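Local atomic coordinates of Nrps/pks (Streptomyces albus, PDB entry 4OPF), a protein that is a ketosynthase domain of the "AT-less" polyketide synthase machinery for oxazolomycin, and probably carries and passes on the acyl chain rather than extending it. Residues A[290-295]-A[308-313]. Sequence-based numbering, arbitrary orientation.
Sequences TYIETN and KAIAAV
Ile310, on the inner side of helix 300-314, meets Ile292 of strand 291-293 with one branch and Thr294, just past the strand's end, with the other. The first meeting is purely aliphatic: CD1 of Ile292 lies 3.7 Å from CG2 of Ile310, and the two side chains run past each other in opposite senses. Ile292 is extended (chi2 179°), which carries its terminal methyl across to the helix. The longer branch of Ile310 ends in the second meeting, where CD1 comes to 4.1 Å from CG2 of Thr294, the side chains crossing at roughly a right angle. Thr294 thus offers the helix its methyl while OG1 is hydrogen-bonded to the carbonyl of Gly325. Leu324 touches both Ile292 and Thr294, and Met275 packs on Ile310. Glu306, earlier on the helix, takes a hydrogen bond from the backbone N of Asn295, which sits where elongating ketosynthases usually have the histidine of the HGTGT motif, consistent with a non-elongating domain. The example is a beta-alpha-beta unit, strands 291-293 and 322-325 being parallel neighbours in the sheet of a thiolase-type fold. Since the closest approaches are all between methyl groups, dispersion and the exclusion of water hold this patch together.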
ATOM      1  N   THR A 290     -18.975  17.422  13.210  1.00 28.34           N
ATOM      2  CA  THR A 290     -19.962  17.309  14.273  1.00 30.51           C
ATOM      3  C   THR A 290     -19.836  16.050  15.118  1.00 29.14           C
ATOM      4  O   THR A 290     -20.238  16.046  16.295  1.00 29.55           O
ATOM      5  CB  THR A 290     -21.350  17.346  13.625  1.00 30.03           C
ATOM      6  OG1 THR A 290     -21.475  18.588  12.956  1.00 31.65           O
ATOM      7  CG2 THR A 290     -22.495  17.182  14.595  1.00 32.81           C
ATOM      8  N   TYR A 291     -19.305  14.983  14.541  1.00 26.30           N
ATOM      9  CA  TYR A 291     -19.201  13.705  15.223  1.00 25.51           C
ATOM     10  C   TYR A 291     -17.871  13.045  14.877  1.00 25.48           C
ATOM     11  O   TYR A 291     -17.443  13.102  13.733  1.00 24.76           O
ATOM     12  CB  TYR A 291     -20.319  12.797  14.735  1.00 27.03           C
ATOM     13  CG  TYR A 291     -20.393  11.446  15.420  1.00 28.47           C
ATOM     14  CD1 TYR A 291     -21.096  11.310  16.583  1.00 30.45           C
ATOM     15  CD2 TYR A 291     -19.730  10.312  14.911  1.00 28.57           C
ATOM     16  CE1 TYR A 291     -21.204  10.112  17.241  1.00 32.64           C
ATOM     17  CE2 TYR A 291     -19.802   9.088  15.585  1.00 29.30           C
ATOM     18  CZ  TYR A 291     -20.560   8.990  16.727  1.00 33.27           C
ATOM     19  OH  TYR A 291     -20.718   7.811  17.436  1.00 37.02           O
ATOM     20  N   ILE A 292     -17.222  12.437  15.859  1.00 25.03           N
ATOM     21  CA  ILE A 292     -16.025  11.658  15.663  1.00 24.96           C
ATOM     22  C   ILE A 292     -16.232  10.244  16.243  1.00 24.65           C
ATOM     23  O   ILE A 292     -16.517  10.081  17.432  1.00 24.70           O
ATOM     24  CB  ILE A 292     -14.853  12.308  16.363  1.00 25.99           C
ATOM     25  CG1 ILE A 292     -14.702  13.750  15.833  1.00 28.48           C
ATOM     26  CG2 ILE A 292     -13.574  11.538  16.171  1.00 24.64           C
ATOM     27  CD1 ILE A 292     -13.600  14.482  16.483  1.00 29.28           C
ATOM     28  N   GLU A 293     -16.097   9.249  15.380  1.00 23.39           N
ATOM     29  CA  GLU A 293     -15.888   7.873  15.784  1.00 23.10           C
ATOM     30  C   GLU A 293     -14.407   7.743  16.215  1.00 23.58           C
ATOM     31  O   GLU A 293     -13.499   7.685  15.395  1.00 22.11           O
ATOM     32  CB  GLU A 293     -16.236   6.939  14.640  1.00 25.21           C
ATOM     33  CG  GLU A 293     -15.823   5.451  14.816  1.00 28.00           C
ATOM     34  CD  GLU A 293     -16.676   4.656  15.802  1.00 32.31           C
ATOM     35  OE1 GLU A 293     -17.754   5.207  16.215  1.00 34.59           O
ATOM     36  OE2 GLU A 293     -16.270   3.480  16.173  1.00 35.99           O
ATOM     37  N   THR A 294     -14.201   7.649  17.515  1.00 23.60           N
ATOM     38  CA  THR A 294     -12.915   7.744  18.144  1.00 24.29           C
ATOM     39  C   THR A 294     -12.163   6.411  18.010  1.00 24.25           C
ATOM     40  O   THR A 294     -12.744   5.371  17.759  1.00 25.10           O
ATOM     41  CB  THR A 294     -13.053   8.038  19.659  1.00 26.09           C
ATOM     42  OG1 THR A 294     -13.798   6.981  20.298  1.00 25.99           O
ATOM     43  CG2 THR A 294     -13.766   9.341  19.898  1.00 26.16           C
ATOM     44  N   ASN A 295     -10.867   6.468  18.250  1.00 24.72           N
ATOM     45  CA  ASN A 295     -10.038   5.292  18.330  1.00 26.14           C
ATOM     46  C   ASN A 295     -10.433   4.377  19.458  1.00 27.46           C
ATOM     47  O   ASN A 295     -10.540   3.173  19.287  1.00 26.67           O
ATOM     48  CB  ASN A 295      -8.601   5.676  18.507  1.00 25.92           C
ATOM     49  CG  ASN A 295      -7.703   4.467  18.488  1.00 27.17           C
ATOM     50  OD1 ASN A 295      -7.764   3.663  17.578  1.00 27.01           O
ATOM     51  ND2 ASN A 295      -6.923   4.294  19.537  1.00 29.00           N
ATOM     52  N   LYS A 308      -7.711  14.777  24.656  1.00 30.33           N
ATOM     53  CA  LYS A 308      -6.998  16.052  24.599  1.00 31.95           C
ATOM     54  C   LYS A 308      -6.580  16.378  23.198  1.00 29.77           C
ATOM     55  O   LYS A 308      -6.588  17.523  22.815  1.00 28.28           O
ATOM     56  CB  LYS A 308      -5.764  15.999  25.482  1.00 35.95           C
ATOM     57  CG  LYS A 308      -6.145  15.928  26.952  1.00 41.67           C
ATOM     58  CD  LYS A 308      -4.903  15.917  27.840  1.00 49.54           C
ATOM     59  CE  LYS A 308      -5.303  15.858  29.320  1.00 61.19           C
ATOM     60  NZ  LYS A 308      -4.146  15.685  30.259  1.00 67.22           N
ATOM     61  N   ALA A 309      -6.229  15.373  22.404  1.00 26.78           N
ATOM     62  CA  ALA A 309      -5.783  15.657  21.043  1.00 25.74           C
ATOM     63  C   ALA A 309      -6.957  16.097  20.161  1.00 26.75           C
ATOM     64  O   ALA A 309      -6.831  17.042  19.332  1.00 25.91           O
ATOM     65  CB  ALA A 309      -5.107  14.423  20.442  1.00 26.14           C
ATOM     66  N   ILE A 310      -8.097  15.409  20.298  1.00 25.32           N
ATOM     67  CA  ILE A 310      -9.358  15.885  19.673  1.00 26.33           C
ATOM     68  C   ILE A 310      -9.709  17.352  20.036  1.00 28.05           C
ATOM     69  O   ILE A 310      -9.925  18.184  19.146  1.00 28.15           O
ATOM     70  CB  ILE A 310     -10.527  14.973  20.017  1.00 25.83           C
ATOM     71  CG1 ILE A 310     -10.274  13.620  19.307  1.00 25.88           C
ATOM     72  CG2 ILE A 310     -11.856  15.593  19.530  1.00 27.69           C
ATOM     73  CD1 ILE A 310     -11.155  12.495  19.831  1.00 26.29           C
ATOM     74  N   ALA A 311      -9.696  17.671  21.312  1.00 27.67           N
ATOM     75  CA  ALA A 311      -9.975  19.025  21.723  1.00 31.78           C
ATOM     76  C   ALA A 311      -8.995  20.017  21.085  1.00 33.62           C
ATOM     77  O   ALA A 311      -9.422  21.088  20.570  1.00 35.36           O
ATOM     78  CB  ALA A 311      -9.953  19.154  23.243  1.00 32.21           C
ATOM     79  N   ALA A 312      -7.702  19.671  21.073  1.00 31.96           N
ATOM     80  CA  ALA A 312      -6.690  20.586  20.568  1.00 31.42           C
ATOM     81  C   ALA A 312      -6.826  20.827  19.072  1.00 31.15           C
ATOM     82  O   ALA A 312      -6.637  21.935  18.603  1.00 33.66           O
ATOM     83  CB  ALA A 312      -5.280  20.118  20.925  1.00 32.32           C
ATOM     84  N   VAL A 313      -7.188  19.822  18.316  1.00 28.57           N
ATOM     85  CA  VAL A 313      -7.240  19.956  16.902  1.00 28.12           C
ATOM     86  C   VAL A 313      -8.615  20.484  16.459  1.00 27.65           C
ATOM     87  O   VAL A 313      -8.693  21.347  15.580  1.00 28.83           O
ATOM     88  CB  VAL A 313      -6.999  18.611  16.199  1.00 28.75           C
ATOM     89  CG1 VAL A 313      -7.415  18.674  14.729  1.00 29.42           C
ATOM     90  CG2 VAL A 313      -5.538  18.218  16.269  1.00 30.19           C
TER